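Local coordinates for protein iron aquisition yersiniabactin synthesis enzyme, YbtT (Escherichia coli, PDB 6BA9) that acts as a low-specificity type II thioesterase that maintains production of the metallophore yersiniabactin by its mixed peptide synthetase and polyketide synthase pathway, at residues T99-L102 with L103-G107; E153-E156 with L157-L160; Q231-R234 with S235-Q239. The protein carries 1 engineered substitution. All coordinates share one frame; numbering follows the deposited sequence.

Contact 1: residues T99-L102 with L103-G107; sequences TCRL and LEQRG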
loop_
_atom_site.group_PDB
_atom_site.type_symbol
_atom_site.label_atom_id
_atom_site.label_comp_id
_atom_site.label_asym_id
_atom_site.label_seq_id
_atom_site.Cartn_x
_atom_site.Cartn_y
_atom_site.Cartn_z
ATOM N N THR A 99 -0.261 -10.143 1.550
ATOM C CA THR A 99 -0.191 -10.796 0.247
ATOM C C THR A 99 1.133 -11.520 0.078
ATOM O O THR A 99 1.175 -12.674 -0.379
ATOM C CB THR A 99 -0.381 -9.753 -0.859
ATOM O OG1 THR A 99 -1.659 -9.119 -0.714
ATOM C CG2 THR A 99 -0.332 -10.394 -2.245
ATOM N N CYS A 100 2.221 -10.859 0.457
ATOM C CA CYS A 100 3.539 -11.459 0.361
ATOM C C CYS A 100 3.627 -12.693 1.236
ATOM O O CYS A 100 4.223 -13.702 0.830
ATOM C CB CYS A 100 4.598 -10.425 0.755
ATOM S SG CYS A 100 6.296 -10.887 0.296
ATOM N N ARG A 101 3.013 -12.647 2.415
ATOM C CA ARG A 101 2.973 -13.805 3.312
ATOM C C ARG A 101 2.352 -15.003 2.606
ATOM O O ARG A 101 2.916 -16.105 2.613
ATOM C CB ARG A 101 2.199 -13.438 4.572
ATOM C CG ARG A 101 2.034 -14.519 5.628
ATOM C CD ARG A 101 1.764 -13.902 7.039
ATOM N NE ARG A 101 0.975 -14.822 7.851
ATOM C CZ ARG A 101 -0.154 -14.524 8.495
ATOM N NH1 ARG A 101 -0.660 -13.297 8.473
ATOM N NH2 ARG A 101 -0.778 -15.473 9.191
ATOM N N LEU A 102 1.204 -14.799 1.957
ATOM C CA LEU A 102 0.539 -15.906 1.272
ATOM C C LEU A 102 1.380 -16.431 0.114
ATOM O O LEU A 102 1.506 -17.647 -0.067
ATOM C CB LEU A 102 -0.835 -15.458 0.768
ATOM C CG LEU A 102 -1.852 -15.102 1.859
ATOM C CD1 LEU A 102 -3.092 -14.494 1.280
ATOM C CD2 LEU A 102 -2.231 -16.332 2.713
ATOM N N LEU A 103 1.965 -15.548 -0.693
ATOM C CA LEU A 103 2.732 -15.984 -1.854
ATOM C C LEU A 103 3.995 -16.723 -1.440
ATOM O O LEU A 103 4.364 -17.740 -2.052
ATOM C CB LEU A 103 3.079 -14.801 -2.744
ATOM C CG LEU A 103 1.867 -14.168 -3.404
ATOM C CD1 LEU A 103 2.347 -12.985 -4.206
ATOM C CD2 LEU A 103 1.110 -15.141 -4.291
ATOM N N GLU A 104 4.673 -16.223 -0.407
ATOM C CA GLU A 104 5.870 -16.893 0.102
ATOM C C GLU A 104 5.528 -18.282 0.621
ATOM O O GLU A 104 6.235 -19.256 0.312
ATOM C CB GLU A 104 6.506 -16.024 1.201
ATOM C CG GLU A 104 7.834 -16.500 1.708
ATOM C CD GLU A 104 8.429 -15.497 2.686
ATOM O OE1 GLU A 104 8.427 -14.283 2.376
ATOM O OE2 GLU A 104 8.844 -15.939 3.762
ATOM N N GLN A 105 4.432 -18.402 1.387
ATOM C CA GLN A 105 4.002 -19.688 1.930
ATOM C C GLN A 105 3.674 -20.675 0.822
ATOM O O GLN A 105 3.873 -21.889 0.975
ATOM C CB GLN A 105 2.749 -19.514 2.781
ATOM C CG GLN A 105 2.915 -18.783 4.093
ATOM C CD GLN A 105 1.564 -18.428 4.699
ATOM O OE1 GLN A 105 0.511 -18.699 4.106
ATOM N NE2 GLN A 105 1.583 -17.820 5.874
ATOM N N ARG A 106 3.108 -20.190 -0.274
ATOM C CA ARG A 106 2.752 -21.059 -1.388
ATOM C C ARG A 106 3.950 -21.462 -2.241
ATOM O O ARG A 106 3.765 -22.191 -3.225
ATOM C CB ARG A 106 1.724 -20.334 -2.275
ATOM C CG ARG A 106 0.363 -20.161 -1.619
ATOM C CD ARG A 106 -0.543 -19.203 -2.404
ATOM N NE ARG A 106 -1.712 -18.835 -1.603
ATOM C CZ ARG A 106 -2.695 -18.039 -2.021
ATOM N NH1 ARG A 106 -2.680 -17.512 -3.243
ATOM N NH2 ARG A 106 -3.689 -17.761 -1.198
ATOM N N GLY A 107 5.159 -20.992 -1.921
ATOM C CA GLY A 107 6.336 -21.319 -2.699
ATOM C C GLY A 107 6.540 -20.471 -3.929
ATOM O O GLY A 107 7.243 -20.889 -4.854
#
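The carbonyl oxygen Cys-100 O receives the backbone N-H of Glu-104 at 2.8 Å, a nearly straight bond (166° at the hydrogen) in the last turns of helix 91-105. The same i to i+4 pattern ends with Arg-106 N on Leu-102 O at 3.0 Å, a more bent bond. Gly-107 N then turns back to Glu-104 O in a Schellman motif, and the positive phi of Gly-107 (83°) suits a residue without a side chain.

On the outer side, Gln-105 and Arg-101 run alongside each other and point the same way. Arg-101 CG stands opposite its backbone N (chi1 179°) and the chain is extended, which lays the stem beside the Gln-105 amide. Gln-105 NE2 lies 3.3 Å from Arg-101 CG, the amide plane almost perpendicular to the guanidinium. Arg-106 lies beside Leu-102 in a similar way: Arg-106 CG comes within 3.2 Å of Leu-102 O, and Leu-102 CB sits over one guanidinium face, toward the rim.

Toward the sheet, Leu-103 CD1 meets Thr-99 CG2 at 4.2 Å, beside Leu-84 and Leu-86. Both arginines thus spend their aliphatic stems on this contact and their charges outside it: Arg-101 pairs with Glu-98, one turn back on its own helix, while only Arg-106 reaches across to helix 63-77, at Asn-72 and Glu-75.

Contact 2: residues E153-E156 with L157-L160; sequences ENQE and LMSL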
loop_
_atom_site.group_PDB
_atom_site.type_symbol
_atom_site.label_atom_id
_atom_site.label_comp_id
_atom_site.label_asym_id
_atom_site.label_seq_id
_atom_site.Cartn_x
_atom_site.Cartn_y
_atom_site.Cartn_z
ATOM N N GLU A 153 -19.933 19.873 2.673
ATOM C CA GLU A 153 -21.049 20.715 2.273
ATOM C C GLU A 153 -22.034 19.997 1.380
ATOM O O GLU A 153 -23.021 20.602 0.954
ATOM C CB GLU A 153 -20.531 21.961 1.538
ATOM C CG GLU A 153 -19.923 23.013 2.451
ATOM C CD GLU A 153 -20.878 23.440 3.532
ATOM O OE1 GLU A 153 -22.008 23.852 3.189
ATOM O OE2 GLU A 153 -20.520 23.330 4.715
ATOM N N ASN A 154 -21.795 18.727 1.081
ATOM C CA ASN A 154 -22.608 18.004 0.116
ATOM C C ASN A 154 -22.939 16.648 0.724
ATOM O O ASN A 154 -22.095 15.746 0.745
ATOM C CB ASN A 154 -21.842 17.875 -1.187
ATOM C CG ASN A 154 -22.676 17.293 -2.284
ATOM O OD1 ASN A 154 -23.521 16.422 -2.048
ATOM N ND2 ASN A 154 -22.451 17.770 -3.505
ATOM N N GLN A 155 -24.166 16.512 1.227
ATOM C CA GLN A 155 -24.552 15.265 1.868
ATOM C C GLN A 155 -24.549 14.108 0.883
ATOM O O GLN A 155 -24.408 12.959 1.303
ATOM C CB GLN A 155 -25.907 15.411 2.570
ATOM C CG GLN A 155 -26.402 14.139 3.294
ATOM C CD GLN A 155 -25.416 13.562 4.322
ATOM O OE1 GLN A 155 -24.920 12.438 4.162
ATOM N NE2 GLN A 155 -25.164 14.313 5.397
ATOM N N GLU A 156 -24.674 14.377 -0.417
ATOM C CA GLU A 156 -24.596 13.291 -1.390
ATOM C C GLU A 156 -23.168 12.797 -1.565
ATOM O O GLU A 156 -22.943 11.589 -1.717
ATOM C CB GLU A 156 -25.178 13.737 -2.728
ATOM C CG GLU A 156 -26.671 13.893 -2.693
ATOM C CD GLU A 156 -27.287 13.742 -4.062
ATOM O OE1 GLU A 156 -26.565 13.914 -5.072
ATOM O OE2 GLU A 156 -28.495 13.439 -4.126
ATOM N N LEU A 157 -22.186 13.701 -1.561
ATOM C CA LEU A 157 -20.799 13.253 -1.568
ATOM C C LEU A 157 -20.485 12.484 -0.296
ATOM O O LEU A 157 -19.728 11.503 -0.324
ATOM C CB LEU A 157 -19.842 14.435 -1.713
ATOM C CG LEU A 157 -19.852 15.208 -3.024
ATOM C CD1 LEU A 157 -18.781 16.288 -3.003
ATOM C CD2 LEU A 157 -19.627 14.265 -4.208
ATOM N N MET A 158 -21.053 12.912 0.839
ATOM C CA MET A 158 -20.795 12.206 2.087
ATOM C C MET A 158 -21.397 10.816 2.049
ATOM O O MET A 158 -20.748 9.842 2.443
ATOM C CB MET A 158 -21.325 13.004 3.272
ATOM C CG MET A 158 -20.468 14.216 3.547
ATOM S SD MET A 158 -20.883 15.022 5.104
ATOM C CE MET A 158 -22.336 15.901 4.664
ATOM N N SER A 159 -22.624 10.703 1.539
ATOM C CA SER A 159 -23.292 9.410 1.460
ATOM C C SER A 159 -22.584 8.451 0.510
ATOM O O SER A 159 -22.661 7.236 0.712
ATOM C CB SER A 159 -24.751 9.602 1.056
ATOM O OG SER A 159 -25.476 10.188 2.126
ATOM N N LEU A 160 -21.878 8.965 -0.502
ATOM C CA LEU A 160 -21.076 8.125 -1.395
ATOM C C LEU A 160 -19.714 7.792 -0.798
ATOM O O LEU A 160 -19.315 6.619 -0.743
ATOM C CB LEU A 160 -20.884 8.836 -2.740
ATOM C CG LEU A 160 -20.236 8.074 -3.905
ATOM C CD1 LEU A 160 -18.738 7.986 -3.818
ATOM C CD2 LEU A 160 -20.808 6.671 -4.027
#
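Asn-154 and Leu-157 meet through both a capping bond and side-chain packing. Among the polar contacts, Asn-154 OD1 accepts from Leu-157 N at 3.1 Å and, weakly, from Glu-156 N at 2.9 Å. Asn-154 CG stands opposite its own backbone N (chi1 -173°), which carries the amide oxygen over these first N-H groups. The Leu-157 donor lies well above the amide plane, 65° out of it. Backbone bonds follow, with Asn-154 O receiving Met-158 N at 3.0 Å and Gln-155 O receiving Ser-159 N at 2.9 Å. Ser-159 OG stands 3.1 Å from both Gln-155 O and Gln-155 OE1; its single proton could serve either, and the bend of the glutamine at chi2 brings OE1 there.

The van der Waals contacts set a leucine and a methyl group against amides. Leu-157 CG rests 3.6 Å from Asn-154 CG, the two side chains crossing at about a right angle. Met-158, bent at chi3, brings its methyl CE to 3.3 Å from Gln-155 NE2. Leu-151 adds cover to Leu-157 and Met-158, whereas Gln-155, Glu-156 and Ser-159 suit the exposed side.

A short asparagine at the N-cap is the classic start of an alpha-helix, here helix 155-174, probably part of the lid inserted in this alpha/beta-hydrolase fold.

Contact 3: residues Q231-R234 with S235-Q239; sequences QQAR and SFFTQ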
loop_
_atom_site.group_PDB
_atom_site.type_symbol
_atom_site.label_atom_id
_atom_site.label_comp_id
_atom_site.label_asym_id
_atom_site.label_seq_id
_atom_site.Cartn_x
_atom_site.Cartn_y
_atom_site.Cartn_z
ATOM N N GLN A 231 3.901 12.716 -4.557
ATOM C CA GLN A 231 4.501 14.042 -4.677
ATOM C C GLN A 231 6.012 13.984 -4.873
ATOM O O GLN A 231 6.592 14.921 -5.438
ATOM C CB GLN A 231 4.154 14.863 -3.439
ATOM C CG GLN A 231 2.655 14.972 -3.176
ATOM C CD GLN A 231 1.972 15.849 -4.191
ATOM O OE1 GLN A 231 2.476 16.916 -4.530
ATOM N NE2 GLN A 231 0.831 15.402 -4.700
ATOM N N GLN A 232 6.665 12.925 -4.399
ATOM C CA GLN A 232 8.096 12.718 -4.572
ATOM C C GLN A 232 8.321 11.374 -5.264
ATOM O O GLN A 232 9.170 10.576 -4.860
ATOM C CB GLN A 232 8.798 12.777 -3.214
ATOM C CG GLN A 232 8.651 14.113 -2.479
ATOM C CD GLN A 232 9.210 15.272 -3.249
ATOM O OE1 GLN A 232 10.191 15.139 -3.981
ATOM N NE2 GLN A 232 8.586 16.433 -3.086
ATOM N N ALA A 233 7.566 11.150 -6.338
ATOM C CA ALA A 233 7.627 9.890 -7.077
ATOM C C ALA A 233 9.047 9.542 -7.513
ATOM O O ALA A 233 9.443 8.376 -7.486
ATOM C CB ALA A 233 6.710 9.966 -8.289
ATOM N N ARG A 234 9.822 10.537 -7.958
ATOM C CA ARG A 234 11.174 10.243 -8.418
ATOM C C ARG A 234 12.013 9.626 -7.303
ATOM O O ARG A 234 12.706 8.629 -7.517
ATOM C CB ARG A 234 11.829 11.501 -8.994
ATOM C CG ARG A 234 11.169 11.949 -10.286
ATOM C CD ARG A 234 11.916 13.067 -10.998
ATOM N NE ARG A 234 11.025 13.748 -11.935
ATOM C CZ ARG A 234 10.873 13.432 -13.218
ATOM N NH1 ARG A 234 11.569 12.445 -13.776
ATOM N NH2 ARG A 234 10.013 14.126 -13.957
ATOM N N SER A 235 11.937 10.188 -6.090
ATOM C CA SER A 235 12.664 9.625 -4.956
ATOM C C SER A 235 12.137 8.237 -4.587
ATOM O O SER A 235 12.918 7.321 -4.283
ATOM C CB SER A 235 12.559 10.571 -3.760
ATOM O OG SER A 235 13.124 11.837 -4.059
ATOM N N PHE A 236 10.809 8.073 -4.591
ATOM C CA PHE A 236 10.189 6.795 -4.237
ATOM C C PHE A 236 10.670 5.682 -5.162
ATOM O O PHE A 236 11.164 4.645 -4.707
ATOM C CB PHE A 236 8.668 6.994 -4.307
ATOM C CG PHE A 236 7.832 5.795 -3.897
ATOM C CD1 PHE A 236 7.619 5.493 -2.562
ATOM C CD2 PHE A 236 7.190 5.021 -4.863
ATOM C CE1 PHE A 236 6.819 4.423 -2.204
ATOM C CE2 PHE A 236 6.396 3.947 -4.504
ATOM C CZ PHE A 236 6.216 3.651 -3.177
ATOM N N PHE A 237 10.557 5.885 -6.471
ATOM C CA PHE A 237 10.997 4.848 -7.400
ATOM C C PHE A 237 12.503 4.656 -7.393
ATOM O O PHE A 237 12.964 3.523 -7.540
ATOM C CB PHE A 237 10.435 5.075 -8.803
ATOM C CG PHE A 237 8.951 4.823 -8.872
ATOM C CD1 PHE A 237 8.459 3.525 -8.827
ATOM C CD2 PHE A 237 8.056 5.866 -8.930
ATOM C CE1 PHE A 237 7.098 3.282 -8.865
ATOM C CE2 PHE A 237 6.709 5.634 -8.970
ATOM C CZ PHE A 237 6.225 4.334 -8.932
ATOM N N THR A 238 13.278 5.726 -7.207
ATOM C CA THR A 238 14.725 5.576 -7.098
ATOM C C THR A 238 15.093 4.603 -5.988
ATOM O O THR A 238 15.928 3.709 -6.180
ATOM C CB THR A 238 15.377 6.930 -6.839
ATOM O OG1 THR A 238 15.163 7.767 -7.967
ATOM C CG2 THR A 238 16.870 6.752 -6.615
ATOM N N GLN A 239 14.470 4.751 -4.814
ATOM C CA GLN A 239 14.852 3.884 -3.707
ATOM C C GLN A 239 14.417 2.451 -3.953
ATOM O O GLN A 239 15.122 1.512 -3.581
ATOM C CB GLN A 239 14.300 4.421 -2.388
ATOM C CG GLN A 239 14.884 5.765 -2.005
ATOM C CD GLN A 239 16.403 5.748 -1.945
ATOM O OE1 GLN A 239 17.004 4.763 -1.543
ATOM N NE2 GLN A 239 17.025 6.839 -2.381
HETATM O O HOH W 1 11.197 13.232 -5.832
HETATM O O HOH W 2 12.152 13.727 -1.819
#
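Ala-233 and Phe-237 mark the tight side of this first turn of helix 233-243. Phe-237 N gives its hydrogen to Ala-233 O at 2.9 Å in a perfectly straight bond (180°). The ring follows the same carbonyl, Phe-237 CD2 coming obliquely to 3.2 Å from Ala-233 O, while the methyl contact is looser, with Ala-233 CB 4.4 Å from Phe-237 CD2. Phe-236 CG stands opposite its backbone N (chi1 -177°), whereas Phe-237 has CG beside its own N. These different first torsions set the edge of the Phe-236 ring over the Phe-237 face, with Phe-236 CD2 4.1 Å above the centre of the Phe-237 ring. Each ring also meets its own neighbours: Phe-236 touches Leu-193, Tyr-228 and Pro-229, and Phe-237 meets Trp-7 and, edge-to-face, Trp-33. Large aromatics suit this buried side, where they fill space between the helix and its neighbours.

The other side is polar and watery. Gln-232, at the N-cap position, is linked to the first turn by solvent: one water donates to Gln-232 OE1 at 2.8 Å and accepts from Ser-235 N at 3.1 Å, while a second links Gln-232 OE1 with Ser-235 OG. Farther along, Arg-234 O is gripped twice by Thr-238, through OG1 at 2.6 Å and through N at 3.0 Å, from opposite faces of the carbonyl plane. The threonine hydroxyl proton is thereby used by Arg-234 O on an exposed surface. Arg-234 itself extends outward to a salt bridge with Glu-36.

Such an amphipathic helix, packed by its aromatic side against strands including 190-195, is consistent with one of the C-terminal helices that flank the sheet of an alpha/beta-hydrolase fold.

In the fold
All three contacts are local, each within a single helix, and no two touch. Contacts 1 and 3 are partly buried and flank the central sheet, one at the C-terminal end of helix 91-105 beside strand 84-89, the other at the start of helix 233-243 beside strands 190-195 and 216-222. Contact 2 is a surface contact about 39 Å from contact 1, between centres, on the opposite side of the chain's centre. In both contacts 1 and 3 arginines form salt bridges with residues outside the segments, but the packing is aliphatic in one and aromatic in the other. Contact 2 relies mostly on polar groups. Contacts 2 and 3 both begin helices: Asn-154 caps directly, whereas Gln-232 is water-bridged to its first turn.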